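Local coordinates for Oxidored_FMN domain-containing protein ([Pseudomonas] geniculata N1, PDB 6L6J) that probably oxidises the amine 6-hydroxypseudooxynicotine, using a bound FMN together with a [4Fe-4S] cluster, and also carries ADP in a Rossmann-like domain, at residues 102-107 with 154-159; 391-396 with 402-407. One frame throughout, in Å; residues are numbered along the deposited sequence.

Interaction 1: 102-107 with 154-159; sequences VELAHA and DAALRA. With FMN (flavin mononucleotide), chain B.
Leu-104 and Val-102 point from the third strand of the TIM barrel to the helix that covers it. Helix 142-162 belongs to the beta-alpha-beta crossover joining strand 99-105 to its neighbour, strand 166-171. The short segments run nearly antiparallel, at 158°, with axes 9.8 Å apart. The contact is apolar and buried.

Ala-155 comes first along the helix. Its CB lies 4.1 Å from CD1 of Leu-104. CD1 of Leu-104 also rests against the peptide between Ala-155 and Ala-156, 3.6 Å from the backbone N of Ala-156. The leucine CG is anti to its carbonyl carbon, and from there the branch extends to the helix backbone. Ala-156 also touches Val-167 of strand 166-171 and Val-211 of helix 197-215, so it sits where several elements meet. Arg-158 turns to other partners and forms a salt bridge with Asp-80. One turn on from Ala-155, CB of Ala-159 meets CG1 of Val-102 at 4.0 Å.

Glu-103 lies between the two helix-facing residues, and its side chain points into the barrel. It is the centre of an inverse gamma turn, closed by a weak bond from Leu-104 N to Val-102 O. Its CG is anti to the backbone N (chi1 -160°), and the extended chain reaches the pyrimidine end of the flavin. With an alanine here, FMN N3 would probably lose this acceptor and that end of the flavin would be held less firmly. In the deposited structure, FMN N3 donates to Glu-103 OE2 over 2.8 Å, with an angle of 145° at the hydrogen.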
# COMPACT_ATOMS: atom_id res chain seq x y z
N VAL A 102 10.35 5.52 17.00
CA VAL A 102 11.04 4.38 16.34
C VAL A 102 10.41 3.09 16.85
O VAL A 102 10.28 2.92 18.08
CB VAL A 102 12.56 4.42 16.60
CG1 VAL A 102 12.90 4.38 18.08
CG2 VAL A 102 13.28 3.32 15.85
N GLU A 103 10.01 2.21 15.92
CA GLU A 103 9.40 0.93 16.28
C GLU A 103 10.52 -0.10 16.52
O GLU A 103 10.77 -0.91 15.64
CB GLU A 103 8.40 0.53 15.21
CG GLU A 103 7.38 -0.49 15.69
CD GLU A 103 6.53 -1.07 14.57
OE1 GLU A 103 5.32 -1.16 14.79
OE2 GLU A 103 7.10 -1.43 13.49
N LEU A 104 11.19 -0.02 17.66
CA LEU A 104 12.13 -1.07 18.12
C LEU A 104 11.39 -2.41 18.09
O LEU A 104 10.32 -2.50 18.71
CB LEU A 104 12.63 -0.73 19.53
CG LEU A 104 13.62 0.43 19.59
CD1 LEU A 104 14.21 0.55 20.99
CD2 LEU A 104 14.72 0.28 18.54
N ALA A 105 11.95 -3.38 17.37
CA ALA A 105 11.26 -4.63 16.96
C ALA A 105 12.19 -5.83 17.12
O ALA A 105 13.37 -5.71 16.77
CB ALA A 105 10.82 -4.49 15.52
N HIS A 106 11.66 -6.95 17.61
CA HIS A 106 12.31 -8.28 17.51
C HIS A 106 11.30 -9.25 16.91
O HIS A 106 10.22 -9.42 17.53
CB HIS A 106 12.88 -8.78 18.84
CG HIS A 106 13.80 -9.94 18.64
ND1 HIS A 106 13.34 -11.16 18.15
CD2 HIS A 106 15.13 -10.06 18.79
CE1 HIS A 106 14.35 -11.99 18.04
NE2 HIS A 106 15.47 -11.34 18.40
N ALA A 107 11.65 -9.87 15.77
CA ALA A 107 10.70 -10.52 14.84
C ALA A 107 10.33 -11.92 15.34
O ALA A 107 9.44 -12.53 14.76
CB ALA A 107 11.31 -10.54 13.46
N ASP A 154 19.02 -1.97 25.74
CA ASP A 154 20.24 -1.39 25.10
C ASP A 154 19.88 -0.67 23.79
O ASP A 154 20.39 0.43 23.56
CB ASP A 154 21.33 -2.44 24.88
CG ASP A 154 22.09 -2.79 26.15
OD1 ASP A 154 21.89 -2.10 27.16
OD2 ASP A 154 22.88 -3.73 26.12
N ALA A 155 19.05 -1.28 22.95
CA ALA A 155 18.50 -0.64 21.74
C ALA A 155 17.68 0.62 22.12
O ALA A 155 17.70 1.58 21.31
CB ALA A 155 17.66 -1.62 20.95
N ALA A 156 16.97 0.61 23.26
CA ALA A 156 16.19 1.77 23.74
C ALA A 156 17.17 2.90 24.09
O ALA A 156 16.93 4.03 23.62
CB ALA A 156 15.32 1.42 24.92
N LEU A 157 18.25 2.57 24.82
CA LEU A 157 19.34 3.53 25.17
C LEU A 157 19.93 4.13 23.89
O LEU A 157 20.00 5.37 23.83
CB LEU A 157 20.39 2.84 26.06
CG LEU A 157 19.91 2.58 27.50
CD1 LEU A 157 20.83 1.61 28.23
CD2 LEU A 157 19.78 3.88 28.28
N ARG A 158 20.26 3.30 22.90
CA ARG A 158 20.82 3.78 21.61
C ARG A 158 19.85 4.77 20.95
O ARG A 158 20.33 5.80 20.40
CB ARG A 158 21.11 2.60 20.67
CG ARG A 158 22.30 1.74 21.08
CD ARG A 158 22.69 0.74 19.99
NE ARG A 158 23.65 -0.24 20.50
CZ ARG A 158 23.33 -1.37 21.12
NH1 ARG A 158 22.06 -1.74 21.27
NH2 ARG A 158 24.28 -2.15 21.59
N ALA A 159 18.55 4.48 20.99
CA ALA A 159 17.49 5.33 20.39
C ALA A 159 17.46 6.70 21.09
O ALA A 159 17.28 7.69 20.39
CB ALA A 159 16.16 4.63 20.46
N1 FMN B . 3.19 -1.55 10.68
C2 FMN B . 4.21 -1.83 11.56
O2 FMN B . 3.90 -1.97 12.75
N3 FMN B . 5.50 -1.92 11.24
C4 FMN B . 5.91 -1.74 9.97
O4 FMN B . 7.10 -1.83 9.68
C4A FMN B . 4.88 -1.47 8.93
N5 FMN B . 5.22 -1.29 7.63
C5A FMN B . 4.26 -0.96 6.73
C6 FMN B . 4.62 -0.70 5.41
C7 FMN B . 3.63 -0.35 4.51
C7M FMN B . 4.02 -0.14 3.10
C8 FMN B . 2.23 -0.22 4.93
C8M FMN B . 1.14 0.12 3.96
C9 FMN B . 1.87 -0.47 6.22
C9A FMN B . 2.83 -0.83 7.16
N10 FMN B . 2.48 -1.04 8.50
C10 FMN B . 3.48 -1.36 9.39
C1' FMN B . 1.07 -0.92 9.00
C2' FMN B . 0.71 0.53 9.24
O2' FMN B . 1.50 0.98 10.33
C3' FMN B . -0.74 0.72 9.59
O3' FMN B . -1.00 0.09 10.84
C4' FMN B . -1.71 0.20 8.54
O4' FMN B . -1.26 0.56 7.21
C5' FMN B . -3.13 0.69 8.80
O5' FMN B . -3.12 2.11 8.72
P FMN B . -3.51 2.85 7.33
O1P FMN B . -4.96 2.49 7.06
O2P FMN B . -3.29 4.29 7.67
O3P FMN B . -2.54 2.31 6.30

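Interaction 2: 391-396 with 402-407. With ADP (adenosine-5'-diphosphate), chain D.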
# COMPACT_ATOMS: atom_id res chain seq x y z
N ILE A 391 1.85 22.61 -24.33
CA ILE A 391 1.89 21.11 -24.41
C ILE A 391 0.48 20.56 -24.70
O ILE A 391 -0.47 20.90 -23.97
CB ILE A 391 2.49 20.51 -23.11
CG1 ILE A 391 3.92 21.00 -22.85
CG2 ILE A 391 2.41 18.99 -23.14
CD1 ILE A 391 4.02 22.16 -21.90
N LEU A 392 0.35 19.71 -25.72
CA LEU A 392 -0.89 18.94 -26.00
C LEU A 392 -0.72 17.52 -25.43
O LEU A 392 0.22 16.81 -25.86
CB LEU A 392 -1.16 18.89 -27.51
CG LEU A 392 -2.43 18.17 -27.95
CD1 LEU A 392 -3.65 18.65 -27.18
CD2 LEU A 392 -2.68 18.34 -29.45
N VAL A 393 -1.59 17.14 -24.50
CA VAL A 393 -1.65 15.77 -23.92
C VAL A 393 -2.83 15.04 -24.57
O VAL A 393 -3.98 15.51 -24.45
CB VAL A 393 -1.75 15.81 -22.38
CG1 VAL A 393 -1.97 14.44 -21.79
CG2 VAL A 393 -0.53 16.48 -21.76
N ILE A 394 -2.54 13.91 -25.20
CA ILE A 394 -3.56 13.10 -25.92
C ILE A 394 -3.85 11.84 -25.10
O ILE A 394 -3.02 10.90 -25.13
CB ILE A 394 -3.07 12.81 -27.35
CG1 ILE A 394 -2.32 14.01 -27.92
CG2 ILE A 394 -4.24 12.39 -28.23
CD1 ILE A 394 -2.06 13.95 -29.40
N GLY A 395 -4.95 11.84 -24.36
CA GLY A 395 -5.35 10.73 -23.47
C GLY A 395 -5.81 11.22 -22.10
O GLY A 395 -5.04 11.94 -21.42
N GLY A 396 -7.00 10.81 -21.69
CA GLY A 396 -7.62 11.24 -20.42
C GLY A 396 -7.51 10.19 -19.33
O GLY A 396 -8.23 10.32 -18.35
N GLU A 402 -1.91 12.97 -15.11
CA GLU A 402 -0.78 13.21 -14.18
C GLU A 402 0.23 14.14 -14.87
O GLU A 402 0.75 15.01 -14.22
CB GLU A 402 -0.18 11.88 -13.72
CG GLU A 402 1.06 12.04 -12.86
CD GLU A 402 0.92 13.07 -11.76
OE1 GLU A 402 -0.14 13.14 -11.15
OE2 GLU A 402 1.89 13.80 -11.50
N ALA A 403 0.50 13.93 -16.16
CA ALA A 403 1.38 14.79 -16.99
C ALA A 403 0.83 16.23 -17.04
O ALA A 403 1.58 17.17 -16.68
CB ALA A 403 1.51 14.21 -18.37
N ALA A 404 -0.45 16.38 -17.45
CA ALA A 404 -1.18 17.67 -17.53
C ALA A 404 -1.10 18.37 -16.18
O ALA A 404 -0.54 19.47 -16.12
CB ALA A 404 -2.61 17.45 -17.94
N HIS A 405 -1.56 17.70 -15.12
CA HIS A 405 -1.48 18.22 -13.74
C HIS A 405 -0.07 18.75 -13.48
O HIS A 405 0.04 19.93 -13.09
CB HIS A 405 -1.91 17.16 -12.73
CG HIS A 405 -2.07 17.68 -11.34
ND1 HIS A 405 -2.34 18.99 -11.08
CD2 HIS A 405 -2.00 17.06 -10.14
CE1 HIS A 405 -2.43 19.17 -9.77
NE2 HIS A 405 -2.22 18.00 -9.17
N THR A 406 0.96 17.94 -13.72
CA THR A 406 2.38 18.25 -13.36
C THR A 406 2.86 19.48 -14.15
O THR A 406 3.36 20.43 -13.53
CB THR A 406 3.30 17.05 -13.55
OG1 THR A 406 2.80 15.96 -12.76
CG2 THR A 406 4.73 17.34 -13.14
N LEU A 407 2.68 19.47 -15.47
CA LEU A 407 3.03 20.61 -16.36
C LEU A 407 2.24 21.86 -15.93
O LEU A 407 2.87 22.92 -15.74
CB LEU A 407 2.75 20.21 -17.81
CG LEU A 407 3.57 19.03 -18.34
CD1 LEU A 407 3.00 18.51 -19.64
CD2 LEU A 407 5.03 19.42 -18.50
PB ADP D . -3.12 5.12 -19.28
O1B ADP D . -3.49 6.53 -18.91
O2B ADP D . -3.07 4.16 -18.09
O3B ADP D . -1.88 5.05 -20.14
PA ADP D . -5.82 4.81 -20.39
O1A ADP D . -6.33 5.06 -19.01
O2A ADP D . -6.36 3.66 -21.15
O3A ADP D . -4.25 4.57 -20.28
O5' ADP D . -5.90 6.17 -21.25
C5' ADP D . -6.14 6.17 -22.68
C4' ADP D . -7.20 7.19 -23.01
O4' ADP D . -6.83 7.86 -24.24
C3' ADP D . -8.61 6.62 -23.27
O3' ADP D . -9.65 7.49 -22.85
C2' ADP D . -8.59 6.47 -24.79
O2' ADP D . -9.85 6.30 -25.41
C1' ADP D . -7.92 7.80 -25.13
N9 ADP D . -7.46 7.91 -26.52
C8 ADP D . -6.92 6.94 -27.32
N7 ADP D . -6.64 7.36 -28.53
C5 ADP D . -7.05 8.69 -28.54
C6 ADP D . -7.03 9.70 -29.53
N6 ADP D . -6.54 9.53 -30.75
N1 ADP D . -7.50 10.93 -29.19
C2 ADP D . -7.97 11.11 -27.96
N3 ADP D . -8.04 10.24 -26.95
C4 ADP D . -7.56 9.04 -27.30
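The adenine of ADP is the flat group beside this contact, and CG2 of Ile-394 lies above the N1-C2 side of its six-membered ring, 3.7 Å from N1. No ring takes part in the packing of strand on helix. There Ile-391 and Leu-407 cross at about a right angle, with CG2 of Ile-391 3.6 Å from CD1 of Leu-407. That branch is anti to the isoleucine N (chi1 -60° for CG1). Further along, CG2 of Val-393 faces Ala-404, 4.5 Å from its CB.

The strand then turns into the glycine loop. Gly-395 has a positive phi, and any beta carbon there would run into the preceding carbonyl. Its CA comes within 3.3 Å of ADP O4'. The strand-turn-helix shape with Gly-395 at the turn is consistent with the start of a Rossmann GxGxxG motif. Gly-396 N forms a hydrogen bond with Asp-418, which also binds ADP.

Within the helix, Glu-402 O accepts two bonds, from Thr-406 N and from Thr-406 OG1 at 2.7 Å, on opposite faces of the carbonyl plane. The Glu-402 carboxylate forms salt bridges with Arg-446 and Arg-661.

Strand 390-394 is the middle strand of a parallel five-stranded sheet, between 413-417 and 476-479. Helix 398-410 packs across it, and Leu-407 touches Val-414 and Ile-478 on those two neighbours.

Overall arrangement
From the N terminus, interaction 1 comes first. It closes a loop with 46 residues between segments 102-107 and 154-159, within the FMN-binding barrel. The chain completes the barrel, then passes Cys-344, Cys-347, Cys-350 and Cys-362, which bind the iron-sulfur cluster. Interaction 2 follows in the ADP-binding Rossmann-like domain, where the segments are separated by only five residues, most of them already helix. The two contacts are in series and neither nest nor cross. The centres of interactions 1 and 2 are about 46 Å apart, on opposite sides of the chain's centre. Both pack a helix on the strand that precedes it in a beta-alpha-beta unit of a parallel sheet, and each strand reaches a bound nucleotide.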